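Local coordinates for holo-[acyl-carrier-protein] synthase (Thermotoga maritima, PDB 5XUM) that belongs to the 4'-phosphopantetheinyl transferase superfamily, a family of alpha/beta proteins, and is seen here as an assembly of three copies of one chain, at residues Phe127-Leu130 with Gly136-Ile139; Glu13-Lys18 with Glu40-Arg45; Pro77-His82 with Asn89-Ser94; Phe146-Leu151 with Cys157-Tyr162. One frame throughout, in Å; residues are numbered along the deposited sequence. Where two conformers were deposited one is given.

In the fold
Contact 3 lies about 3 Å (centre to centre) from the middle of the chain, a buried meeting of strands from two different sheets, partly relayed by water. Contact 2, also buried but set far out, rests a loop on helix 38-56 mainly through aliphatic groups. Contacts 1 and 4 lie beyond the chain's centre from contact 2 and serve one four-stranded sheet: contact 1 is the hairpin at its surface edge, combining a backbone hydrogen bond with a CH-pi contact, and contact 4, partly buried, sets helix 145-154 against the other edge strand. The latter two join where Phe127 CZ meets Leu148 CD1 at 3.6 Å, while Phe146 and Tyr162 link contact 4 to contact 3.

Contact 1: Phe127-Leu130 with Gly136-Ile139; sequences FEVL and GWEI
Ile139 lays its CD1 methyl over one face of the Phe127 ring, displaced toward the rim and 4.0 Å from the ring centroid, a CH-pi contact. Its CG1 branch stands between the backbone N and the carbonyl carbon (chi1 61°), which brings CD1 up to the ring and leaves CG2 to meet Val129 CG2 at 4.0 Å. The other methyl of Val129 slants in on the indole of Trp137, with CG1 3.7 Å from CE3. Between the backbones, Leu130 N donates to Glu138 O over 2.8 Å, nearly straight at 169°, and Ile139 CA adds a CA-H...O contact of 3.4 Å to Glu128 O. This is the pairing of an antiparallel beta hairpin, strands 128-132 and 137-140: Val129 and Ile139 form a non-hydrogen-bonded pair, and further backbone bonds join Glu128 with Glu140 and Glu131 with Glu138. The short segments run at 128°, well short of strictly antiparallel. Farther out, strand 114-117 lies on the other side of strand 137-140, where Ile139 packs on Ile114 and Val116. Trp137 packs on Leu123 and Arg124 of helix 120-126, and Arg132 makes a cation-pi contact with the indole. Glu138, its side chain extended, uses OE1 to accept a hydrogen bond from Asp113 N.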
loop_
_atom_site.group_PDB
_atom_site.type_symbol
_atom_site.label_atom_id
_atom_site.label_comp_id
_atom_site.label_asym_id
_atom_site.label_seq_id
_atom_site.Cartn_x
_atom_site.Cartn_y
_atom_site.Cartn_z
ATOM N N PHE A 127 -10.977 25.328 12.262
ATOM C CA PHE A 127 -10.535 24.434 11.191
ATOM C C PHE A 127 -10.545 25.079 9.815
ATOM O O PHE A 127 -11.262 26.050 9.568
ATOM C CB PHE A 127 -11.408 23.175 11.145
ATOM C CG PHE A 127 -11.543 22.481 12.464
ATOM C CD1 PHE A 127 -10.464 21.804 13.025
ATOM C CD2 PHE A 127 -12.755 22.494 13.145
ATOM C CE1 PHE A 127 -10.591 21.161 14.246
ATOM C CE2 PHE A 127 -12.889 21.851 14.365
ATOM C CZ PHE A 127 -11.805 21.185 14.916
ATOM N N GLU A 128 -9.732 24.515 8.926
ATOM C CA GLU A 128 -9.782 24.813 7.505
ATOM C C GLU A 128 -11.000 24.094 6.924
ATOM O O GLU A 128 -11.025 22.866 6.843
ATOM C CB GLU A 128 -8.491 24.333 6.834
ATOM C CG GLU A 128 -8.379 24.638 5.346
ATOM C CD GLU A 128 -7.130 24.046 4.710
ATOM O OE1 GLU A 128 -6.895 24.313 3.513
ATOM O OE2 GLU A 128 -6.379 23.318 5.397
ATOM N N VAL A 129 -12.016 24.870 6.553
ATOM C CA VAL A 129 -13.256 24.333 5.989
ATOM C C VAL A 129 -13.148 24.283 4.465
ATOM O O VAL A 129 -12.783 25.274 3.830
ATOM C CB VAL A 129 -14.489 25.160 6.433
ATOM C CG1 VAL A 129 -15.754 24.689 5.730
ATOM C CG2 VAL A 129 -14.668 25.080 7.943
ATOM N N LEU A 130 -13.467 23.126 3.889
ATOM C CA LEU A 130 -13.238 22.877 2.462
ATOM C C LEU A 130 -14.506 22.915 1.608
ATOM O O LEU A 130 -14.580 23.677 0.641
ATOM C CB LEU A 130 -12.498 21.548 2.259
ATOM C CG LEU A 130 -11.069 21.436 2.802
ATOM C CD1 LEU A 130 -10.659 19.975 2.924
ATOM C CD2 LEU A 130 -10.079 22.209 1.938
ATOM N N GLY A 136 -22.768 17.241 5.817
ATOM C CA GLY A 136 -22.248 18.325 6.654
ATOM C C GLY A 136 -21.088 19.082 6.033
ATOM O O GLY A 136 -20.954 19.142 4.808
ATOM N N TRP A 137 -20.251 19.667 6.889
ATOM C CA TRP A 137 -19.063 20.398 6.453
ATOM C C TRP A 137 -17.866 19.492 6.377
ATOM O O TRP A 137 -17.613 18.707 7.297
ATOM C CB TRP A 137 -18.768 21.551 7.405
ATOM C CG TRP A 137 -19.848 22.606 7.447
ATOM C CD1 TRP A 137 -20.879 22.734 8.375
ATOM C CD2 TRP A 137 -20.038 23.726 6.513
ATOM N NE1 TRP A 137 -21.667 23.820 8.089
ATOM C CE2 TRP A 137 -21.220 24.459 6.985
ATOM C CE3 TRP A 137 -19.374 24.177 5.376
ATOM C CZ2 TRP A 137 -21.693 25.587 6.333
ATOM C CZ3 TRP A 137 -19.862 25.319 4.727
ATOM C CH2 TRP A 137 -20.994 26.004 5.195
ATOM N N GLU A 138 -17.120 19.591 5.278
ATOM C CA GLU A 138 -15.855 18.874 5.143
ATOM C C GLU A 138 -14.722 19.755 5.657
ATOM O O GLU A 138 -14.538 20.881 5.189
ATOM C CB GLU A 138 -15.597 18.454 3.689
ATOM C CG GLU A 138 -14.406 17.511 3.528
ATOM C CD GLU A 138 -14.027 17.239 2.080
ATOM O OE1 GLU A 138 -12.977 16.598 1.860
ATOM O OE2 GLU A 138 -14.764 17.658 1.159
ATOM N N ILE A 139 -13.977 19.240 6.630
ATOM C CA ILE A 139 -12.866 19.977 7.230
ATOM C C ILE A 139 -11.549 19.217 7.086
ATOM O O ILE A 139 -11.540 17.995 6.908
ATOM C CB ILE A 139 -13.119 20.302 8.727
ATOM C CG1 ILE A 139 -13.275 19.016 9.556
ATOM C CG2 ILE A 139 -14.331 21.220 8.887
ATOM C CD1 ILE A 139 -13.064 19.202 11.045
#

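Contact 2: Glu13-Lys18 with Glu40-Arg45; sequences ERVPEK and EFIAGR
Val15 sets both of its methyls against helix 38-56, one toward Ile42 and one toward Ala43. Just before it, Arg14 turns to other partners, bridging Glu11 of its own chain and Asp98 of the second subunit. At Val15 itself, CG1 lies anti to the backbone N (chi1 178°) and reaches the helix at Ile42 CG2, 4.0 Å away, and at Ala43 CA, 4.1 Å away. The second branch, CG2, meets Ala43 CB at 4.1 Å; the CA atoms of Val15 and Ala43, the closest such pair, are 6.0 Å apart, consistent with the small side chain of Ala43. Leu10 of strand 2-11 packs on both of these residues. The carbonyl of Val15 accepts a hydrogen bond from Arg39 NE. Pro16 points its CB away from the helix but brings its carbonyl O to 4.0 Å from Ile42 CG2, the same methyl that meets Val15. With Glu17 the chain enters a 3-10 turn, and its OE1 forms a salt bridge with Arg38. The contact proper is thus made of aliphatic groups, with one carbonyl oxygen resting on a methyl, consistent with a fit by shape, while Arg39 bonds to the Val15 carbonyl and Arg38 to the Glu17 carboxylate.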
loop_
_atom_site.group_PDB
_atom_site.type_symbol
_atom_site.label_atom_id
_atom_site.label_comp_id
_atom_site.label_asym_id
_atom_site.label_seq_id
_atom_site.Cartn_x
_atom_site.Cartn_y
_atom_site.Cartn_z
ATOM N N GLU A 13 -5.032 -23.454 11.841
ATOM C CA GLU A 13 -5.188 -24.644 12.686
ATOM C C GLU A 13 -4.555 -24.508 14.074
ATOM O O GLU A 13 -5.045 -25.098 15.039
ATOM C CB GLU A 13 -4.631 -25.885 11.979
ATOM C CG GLU A 13 -5.188 -27.206 12.496
ATOM C CD GLU A 13 -4.451 -28.414 11.948
ATOM O OE1 GLU A 13 -5.115 -29.298 11.365
ATOM O OE2 GLU A 13 -3.210 -28.481 12.097
ATOM N N ARG A 14 -3.479 -23.731 14.173
ATOM C CA ARG A 14 -2.777 -23.559 15.448
ATOM C C ARG A 14 -3.283 -22.379 16.292
ATOM O O ARG A 14 -2.722 -22.080 17.350
ATOM C CB ARG A 14 -1.257 -23.499 15.235
ATOM C CG ARG A 14 -0.640 -24.861 14.940
ATOM C CD ARG A 14 0.874 -24.860 15.090
ATOM N NE ARG A 14 1.555 -24.341 13.904
ATOM C CZ ARG A 14 2.068 -23.117 13.799
ATOM N NH1 ARG A 14 2.668 -22.749 12.674
ATOM N NH2 ARG A 14 1.989 -22.260 14.810
ATOM N N VAL A 15 -4.349 -21.727 15.827
ATOM C CA VAL A 15 -5.021 -20.671 16.590
ATOM C C VAL A 15 -6.191 -21.272 17.380
ATOM O O VAL A 15 -7.123 -21.819 16.784
ATOM C CB VAL A 15 -5.532 -19.526 15.680
ATOM C CG1 VAL A 15 -6.268 -18.470 16.499
ATOM C CG2 VAL A 15 -4.385 -18.891 14.908
ATOM N N PRO A 16 -6.138 -21.184 18.724
ATOM C CA PRO A 16 -7.218 -21.720 19.555
ATOM C C PRO A 16 -8.467 -20.847 19.513
ATOM O O PRO A 16 -8.365 -19.618 19.499
ATOM C CB PRO A 16 -6.621 -21.712 20.972
ATOM C CG PRO A 16 -5.156 -21.493 20.797
ATOM C CD PRO A 16 -5.025 -20.682 19.544
ATOM N N GLU A 17 -9.630 -21.494 19.498
ATOM C CA GLU A 17 -10.925 -20.814 19.502
ATOM C C GLU A 17 -11.167 -20.085 20.829
ATOM O O GLU A 17 -11.936 -19.121 20.885
ATOM C CB GLU A 17 -12.044 -21.825 19.232
ATOM C CG GLU A 17 -13.337 -21.228 18.694
ATOM C CD GLU A 17 -14.373 -22.282 18.330
ATOM O OE1 GLU A 17 -15.561 -22.089 18.665
ATOM O OE2 GLU A 17 -14.005 -23.305 17.710
ATOM N N LYS A 18 -10.494 -20.549 21.883
ATOM C CA LYS A 18 -10.586 -19.960 23.222
ATOM C C LYS A 18 -9.996 -18.546 23.306
ATOM O O LYS A 18 -10.226 -17.833 24.285
ATOM C CB LYS A 18 -9.909 -20.871 24.254
ATOM C CG LYS A 18 -10.656 -22.165 24.544
ATOM C CD LYS A 18 -9.831 -23.090 25.426
ATOM C CE LYS A 18 -10.557 -24.399 25.690
ATOM N NZ LYS A 18 -9.761 -25.317 26.554
ATOM N N GLU A 40 -11.526 -19.985 11.674
ATOM C CA GLU A 40 -11.069 -19.063 10.641
ATOM C C GLU A 40 -11.305 -17.610 11.027
ATOM O O GLU A 40 -10.442 -16.759 10.803
ATOM C CB GLU A 40 -11.775 -19.342 9.320
ATOM C CG GLU A 40 -11.171 -20.472 8.511
ATOM C CD GLU A 40 -11.366 -20.263 7.023
ATOM O OE1 GLU A 40 -12.462 -19.818 6.616
ATOM O OE2 GLU A 40 -10.422 -20.545 6.259
ATOM N N PHE A 41 -12.481 -17.335 11.592
ATOM C CA PHE A 41 -12.855 -15.980 11.983
ATOM C C PHE A 41 -11.888 -15.418 13.019
ATOM O O PHE A 41 -11.423 -14.285 12.888
ATOM C CB PHE A 41 -14.294 -15.929 12.510
ATOM C CG PHE A 41 -14.765 -14.540 12.843
ATOM C CD1 PHE A 41 -15.248 -13.696 11.847
ATOM C CD2 PHE A 41 -14.717 -14.068 14.152
ATOM C CE1 PHE A 41 -15.681 -12.413 12.150
ATOM C CE2 PHE A 41 -15.146 -12.784 14.462
ATOM C CZ PHE A 41 -15.629 -11.955 13.460
ATOM N N ILE A 42 -11.590 -16.226 14.035
ATOM C CA ILE A 42 -10.684 -15.841 15.113
ATOM C C ILE A 42 -9.273 -15.619 14.586
ATOM O O ILE A 42 -8.631 -14.623 14.921
ATOM C CB ILE A 42 -10.664 -16.896 16.248
ATOM C CG1 ILE A 42 -12.058 -17.054 16.870
ATOM C CG2 ILE A 42 -9.626 -16.546 17.310
ATOM C CD1 ILE A 42 -12.718 -15.754 17.288
ATOM N N ALA A 43 -8.805 -16.552 13.761
ATOM C CA ALA A 43 -7.494 -16.457 13.135
ATOM C C ALA A 43 -7.378 -15.178 12.299
ATOM O O ALA A 43 -6.378 -14.464 12.383
ATOM C CB ALA A 43 -7.228 -17.691 12.284
ATOM N N GLY A 44 -8.418 -14.889 11.519
ATOM C CA GLY A 44 -8.465 -13.696 10.679
ATOM C C GLY A 44 -8.438 -12.394 11.464
ATOM O O GLY A 44 -7.733 -11.456 11.090
ATOM N N ARG A 45 -9.204 -12.339 12.552
ATOM C CA ARG A 45 -9.252 -11.151 13.407
ATOM C C ARG A 45 -7.953 -10.931 14.173
ATOM O O ARG A 45 -7.540 -9.789 14.374
ATOM C CB ARG A 45 -10.450 -11.195 14.366
ATOM C CG ARG A 45 -11.638 -10.353 13.920
ATOM C CD ARG A 45 -12.116 -10.733 12.527
ATOM N NE ARG A 45 -13.090 -9.789 11.990
ATOM C CZ ARG A 45 -13.538 -9.808 10.738
ATOM N NH1 ARG A 45 -13.098 -10.722 9.879
ATOM N NH2 ARG A 45 -14.427 -8.908 10.339
#

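Contact 3: Pro77-His82 with Asn89-Ser94; sequences PVLCVH and NYAHVS
Leu79 and Ala91 pack closely through their side chains, with Leu79 CD2 3.5 Å from Ala91 CB. The leucine CG lies anti to the backbone N (chi1 180°), and from there CD2 reaches the alanine methyl; Leu79 CB lies 4.0 Å from Ala91 CB. Beside this pair, Val93 presses CG2 on Pro77, approaching the ring atom CB to 3.9 Å and the carbonyl O to 3.2 Å, a close fit for a methyl against an oxygen. The two strands belong to different sheets: 76-81 is the middle strand between 68-73 and 166-167, whereas 90-97 is, within this chain, an edge of the antiparallel sheet with 100-108 and 2-11. Phe70 joins the packing round both Leu79 and Val93. Asn89 and Tyr90 both face Glu108 in a classic beta bulge at the start of strand 90-97. In contrast to their touching side chains, the main chains of Leu79 and Ala91 are joined more loosely, through solvent: one water accepts from Leu79 N at 3.0 Å and donates to Ala91 O at 2.9 Å. Ser94 OG is hydrogen-bonded to Ile7 N of the third subunit, and His92 packs on Val5 of that subunit.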
loop_
_atom_site.group_PDB
_atom_site.type_symbol
_atom_site.label_atom_id
_atom_site.label_comp_id
_atom_site.label_asym_id
_atom_site.label_seq_id
_atom_site.Cartn_x
_atom_site.Cartn_y
_atom_site.Cartn_z
ATOM N N PRO A 77 -13.760 -6.498 5.562
ATOM C CA PRO A 77 -13.504 -6.033 6.927
ATOM C C PRO A 77 -13.397 -4.512 6.982
ATOM O O PRO A 77 -12.888 -3.896 6.042
ATOM C CB PRO A 77 -12.150 -6.664 7.271
ATOM C CG PRO A 77 -12.014 -7.822 6.347
ATOM C CD PRO A 77 -12.694 -7.397 5.081
ATOM N N VAL A 78 -13.903 -3.919 8.062
ATOM C CA VAL A 78 -13.825 -2.468 8.270
ATOM C C VAL A 78 -13.281 -2.171 9.667
ATOM O O VAL A 78 -13.723 -2.768 10.653
ATOM C CB VAL A 78 -15.198 -1.774 8.075
ATOM C CG1 VAL A 78 -15.063 -0.260 8.182
ATOM C CG2 VAL A 78 -15.810 -2.142 6.730
ATOM N N LEU A 79 -12.322 -1.249 9.742
ATOM C CA LEU A 79 -11.703 -0.872 11.010
ATOM C C LEU A 79 -12.650 -0.056 11.890
ATOM O O LEU A 79 -13.270 0.906 11.428
ATOM C CB LEU A 79 -10.402 -0.088 10.772
ATOM C CG LEU A 79 -9.641 0.381 12.021
ATOM C CD1 LEU A 79 -8.819 -0.757 12.598
ATOM C CD2 LEU A 79 -8.750 1.580 11.734
ATOM N N CYS A 80 -12.751 -0.464 13.152
ATOM C CA CYS A 80 -13.462 0.291 14.176
ATOM C C CYS A 80 -12.532 0.514 15.363
ATOM O O CYS A 80 -12.058 -0.443 15.983
ATOM C CB CYS A 80 -14.739 -0.435 14.618
ATOM S SG CYS A 80 -15.676 0.425 15.911
ATOM N N VAL A 81 -12.260 1.781 15.663
ATOM C CA VAL A 81 -11.369 2.137 16.765
ATOM C C VAL A 81 -12.160 2.554 18.009
ATOM O O VAL A 81 -13.210 3.193 17.906
ATOM C CB VAL A 81 -10.344 3.231 16.359
ATOM C CG1 VAL A 81 -9.423 2.721 15.257
ATOM C CG2 VAL A 81 -11.040 4.516 15.921
ATOM N N HIS A 82 -11.658 2.163 19.177
ATOM C CA HIS A 82 -12.256 2.543 20.459
ATOM C C HIS A 82 -11.298 3.384 21.250
ATOM O O HIS A 82 -11.525 3.677 22.426
ATOM C CB HIS A 82 -12.669 1.305 21.247
ATOM C CG HIS A 82 -13.770 0.508 20.593
ATOM N ND1 HIS A 82 -15.071 0.786 20.779
ATOM C CD2 HIS A 82 -13.720 -0.586 19.731
ATOM C CE1 HIS A 82 -15.821 -0.084 20.074
ATOM N NE2 HIS A 82 -14.992 -0.922 19.434
ATOM N N ASN A 89 -6.842 8.951 8.696
ATOM C CA ASN A 89 -8.295 8.923 8.542
ATOM C C ASN A 89 -8.786 7.811 7.621
ATOM O O ASN A 89 -9.991 7.605 7.469
ATOM C CB ASN A 89 -8.867 10.298 8.154
ATOM C CG ASN A 89 -8.251 10.872 6.889
ATOM O OD1 ASN A 89 -7.239 10.382 6.383
ATOM N ND2 ASN A 89 -8.867 11.930 6.374
ATOM N N TYR A 90 -7.844 7.085 7.026
ATOM C CA TYR A 90 -8.179 5.936 6.199
ATOM C C TYR A 90 -7.391 4.701 6.607
ATOM O O TYR A 90 -6.175 4.757 6.804
ATOM C CB TYR A 90 -7.991 6.249 4.708
ATOM C CG TYR A 90 -9.171 6.976 4.110
ATOM C CD1 TYR A 90 -10.153 6.285 3.403
ATOM C CD2 TYR A 90 -9.321 8.353 4.273
ATOM C CE1 TYR A 90 -11.245 6.943 2.865
ATOM C CE2 TYR A 90 -10.409 9.021 3.738
ATOM C CZ TYR A 90 -11.366 8.314 3.041
ATOM O OH TYR A 90 -12.446 8.980 2.512
ATOM N N ALA A 91 -8.110 3.595 6.762
ATOM C CA ALA A 91 -7.499 2.294 6.970
ATOM C C ALA A 91 -7.972 1.383 5.852
ATOM O O ALA A 91 -9.149 1.028 5.778
ATOM C CB ALA A 91 -7.879 1.726 8.328
ATOM N N HIS A 92 -7.050 1.042 4.962
ATOM C CA HIS A 92 -7.338 0.134 3.870
ATOM C C HIS A 92 -6.892 -1.231 4.290
ATOM O O HIS A 92 -5.701 -1.469 4.526
ATOM C CB HIS A 92 -6.634 0.601 2.601
ATOM C CG HIS A 92 -7.004 2.007 2.190
ATOM N ND1 HIS A 92 -8.167 2.301 1.574
ATOM C CD2 HIS A 92 -6.320 3.215 2.339
ATOM C CE1 HIS A 92 -8.223 3.625 1.334
ATOM N NE2 HIS A 92 -7.093 4.183 1.803
ATOM N N VAL A 93 -7.857 -2.136 4.423
ATOM C CA VAL A 93 -7.590 -3.453 4.990
ATOM C C VAL A 93 -8.045 -4.580 4.060
ATOM O O VAL A 93 -8.987 -4.422 3.280
ATOM C CB VAL A 93 -8.190 -3.623 6.419
ATOM C CG1 VAL A 93 -7.764 -2.477 7.332
ATOM C CG2 VAL A 93 -9.706 -3.729 6.381
ATOM N N SER A 94 -7.345 -5.706 4.135
ATOM C CA SER A 94 -7.726 -6.902 3.395
ATOM C C SER A 94 -7.314 -8.145 4.167
ATOM O O SER A 94 -6.318 -8.134 4.895
ATOM C CB SER A 94 -7.101 -6.909 1.998
ATOM O OG SER A 94 -7.669 -7.939 1.197
HETATM O O HOH W 1 -11.507 0.426 7.397
#

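Contact 4: Phe146-Leu151 with Cys157-Tyr162; sequences FTLKKL and CRLVRY
Leu159 is the first residue of strand 158-162 to touch helix 145-154, meeting Leu148 through CD1, which lies 4.0 Å from Leu148 CD2. The two leucine side chains cross at about a right angle. Leu159 spreads its other methyl, CD2, toward the aliphatic root of Lys149, at 4.3 Å from CB, where the backbones also come nearest: the CA atoms of Lys149 and Leu159 are 5.9 Å apart. Leu152 of the same helix and Ile167 of strand 166-167 extend this apolar patch. At Val160 and Arg161 the strand makes a classic beta bulge, both residues facing Ile115 of strand 114-117. The extra residue shifts the usual alternation of sides, and Tyr162, three positions beyond Leu159, again points its CB at the helix. Its CG is anti to the backbone N (chi1 -162°), and the ring receives Leu148 CD2 at its edge, in the ring plane, with CE1 4.0 Å and CD1 4.1 Å away. One methyl of Leu148 thereby serves both partners, touching Leu159 and the edge of Tyr162. The phenol end is held as well, because Tyr162 OH is hydrogen-bonded to Leu143 O just before the helix. On the helix side, Leu148 also reaches Thr141. Segment axes pass 7.8 Å apart at 137°. Helix 145-154 leads by a short link into strand 158-162, outermost in this chain's four-stranded antiparallel sheet, and packs on it; Leu148 also touches Ile114 of strand 114-117, giving a helix-on-sheet layer.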
loop_
_atom_site.group_PDB
_atom_site.type_symbol
_atom_site.label_atom_id
_atom_site.label_comp_id
_atom_site.label_asym_id
_atom_site.label_seq_id
_atom_site.Cartn_x
_atom_site.Cartn_y
_atom_site.Cartn_z
ATOM N N PHE A 146 -11.298 10.669 18.516
ATOM C CA PHE A 146 -11.916 10.841 19.834
ATOM C C PHE A 146 -11.650 12.222 20.428
ATOM O O PHE A 146 -12.509 12.780 21.111
ATOM C CB PHE A 146 -11.487 9.738 20.802
ATOM C CG PHE A 146 -12.146 8.417 20.534
ATOM C CD1 PHE A 146 -13.392 8.125 21.078
ATOM C CD2 PHE A 146 -11.525 7.464 19.733
ATOM C CE1 PHE A 146 -14.006 6.906 20.831
ATOM C CE2 PHE A 146 -12.134 6.247 19.480
ATOM C CZ PHE A 146 -13.374 5.966 20.032
ATOM N N THR A 147 -10.462 12.762 20.161
ATOM C CA THR A 147 -10.124 14.131 20.545
ATOM C C THR A 147 -11.052 15.110 19.826
ATOM O O THR A 147 -11.607 16.020 20.449
ATOM C CB THR A 147 -8.647 14.460 20.232
ATOM O OG1 THR A 147 -7.800 13.500 20.874
ATOM C CG2 THR A 147 -8.275 15.860 20.726
ATOM N N LEU A 148 -11.227 14.907 18.521
ATOM C CA LEU A 148 -12.129 15.729 17.717
ATOM C C LEU A 148 -13.582 15.589 18.175
ATOM O O LEU A 148 -14.291 16.588 18.306
ATOM C CB LEU A 148 -11.994 15.386 16.227
ATOM C CG LEU A 148 -12.864 16.149 15.219
ATOM C CD1 LEU A 148 -12.524 17.633 15.185
ATOM C CD2 LEU A 148 -12.747 15.539 13.829
ATOM N N LYS A 149 -14.005 14.351 18.428
ATOM C CA LYS A 149 -15.373 14.041 18.859
ATOM C C LYS A 149 -15.738 14.739 20.174
ATOM O O LYS A 149 -16.837 15.282 20.310
ATOM C CB LYS A 149 -15.547 12.524 18.991
ATOM C CG LYS A 149 -16.980 12.045 19.148
ATOM C CD LYS A 149 -17.024 10.532 19.298
ATOM C CE LYS A 149 -18.390 10.049 19.764
ATOM N NZ LYS A 149 -19.443 10.211 18.723
ATOM N N LYS A 150 -14.806 14.723 21.124
ATOM C CA LYS A 150 -14.993 15.338 22.437
ATOM C C LYS A 150 -15.047 16.866 22.345
ATOM O O LYS A 150 -15.791 17.514 23.088
ATOM C CB LYS A 150 -13.870 14.896 23.381
ATOM C CG LYS A 150 -14.101 15.216 24.851
ATOM C CD LYS A 150 -12.843 14.959 25.665
ATOM C CE LYS A 150 -13.025 15.374 27.116
ATOM N NZ LYS A 150 -11.752 15.269 27.883
ATOM N N LEU A 151 -14.258 17.429 21.433
ATOM C CA LEU A 151 -14.220 18.873 21.210
ATOM C C LEU A 151 -15.529 19.380 20.600
ATOM O O LEU A 151 -16.026 20.437 20.984
ATOM C CB LEU A 151 -13.023 19.246 20.322
ATOM C CG LEU A 151 -12.711 20.718 20.013
ATOM C CD1 LEU A 151 -11.212 20.923 19.880
ATOM C CD2 LEU A 151 -13.428 21.206 18.759
ATOM N N CYS A 157 -21.989 20.772 17.994
ATOM C CA CYS A 157 -21.418 20.163 16.793
ATOM C C CYS A 157 -21.332 18.640 16.892
ATOM O O CYS A 157 -21.306 18.077 17.991
ATOM C CB CYS A 157 -20.037 20.751 16.498
ATOM S SG CYS A 157 -20.065 22.456 15.905
ATOM N N ARG A 158 -21.277 17.986 15.734
ATOM C CA ARG A 158 -21.278 16.529 15.666
ATOM C C ARG A 158 -20.325 16.021 14.583
ATOM O O ARG A 158 -20.315 16.537 13.461
ATOM C CB ARG A 158 -22.704 16.024 15.410
ATOM C CG ARG A 158 -22.893 14.522 15.562
ATOM C CD ARG A 158 -24.358 14.125 15.442
ATOM N NE ARG A 158 -24.918 14.418 14.121
ATOM C CZ ARG A 158 -24.908 13.581 13.087
ATOM N NH1 ARG A 158 -24.359 12.376 13.198
ATOM N NH2 ARG A 158 -25.446 13.951 11.932
ATOM N N LEU A 159 -19.521 15.018 14.930
ATOM C CA LEU A 159 -18.683 14.324 13.950
ATOM C C LEU A 159 -19.538 13.327 13.171
ATOM O O LEU A 159 -20.082 12.384 13.747
ATOM C CB LEU A 159 -17.502 13.622 14.634
ATOM C CG LEU A 159 -16.615 12.677 13.807
ATOM C CD1 LEU A 159 -15.917 13.393 12.659
ATOM C CD2 LEU A 159 -15.596 12.000 14.708
ATOM N N VAL A 160 -19.655 13.548 11.864
ATOM C CA VAL A 160 -20.484 12.706 11.001
ATOM C C VAL A 160 -19.679 11.529 10.454
ATOM O O VAL A 160 -20.074 10.373 10.614
ATOM C CB VAL A 160 -21.117 13.515 9.843
ATOM C CG1 VAL A 160 -22.015 12.628 8.991
ATOM C CG2 VAL A 160 -21.912 14.700 10.384
ATOM N N ARG A 161 -18.549 11.829 9.816
ATOM C CA ARG A 161 -17.681 10.800 9.251
ATOM C C ARG A 161 -16.215 11.188 9.398
ATOM O O ARG A 161 -15.842 12.337 9.170
ATOM C CB ARG A 161 -18.028 10.555 7.776
ATOM C CG ARG A 161 -17.355 9.335 7.161
ATOM C CD ARG A 161 -17.807 9.069 5.730
ATOM N NE ARG A 161 -17.668 10.236 4.854
ATOM C CZ ARG A 161 -16.546 10.596 4.233
ATOM N NH1 ARG A 161 -15.428 9.893 4.379
ATOM N NH2 ARG A 161 -16.539 11.675 3.462
ATOM N N TYR A 162 -15.394 10.219 9.791
ATOM C CA TYR A 162 -13.951 10.395 9.873
ATOM C C TYR A 162 -13.287 9.452 8.868
ATOM O O TYR A 162 -12.933 8.322 9.208
ATOM C CB TYR A 162 -13.474 10.094 11.294
ATOM C CG TYR A 162 -12.102 10.629 11.634
ATOM C CD1 TYR A 162 -11.954 11.873 12.246
ATOM C CD2 TYR A 162 -10.952 9.884 11.367
ATOM C CE1 TYR A 162 -10.701 12.366 12.570
ATOM C CE2 TYR A 162 -9.694 10.370 11.688
ATOM C CZ TYR A 162 -9.576 11.612 12.288
ATOM O OH TYR A 162 -8.333 12.101 12.610
#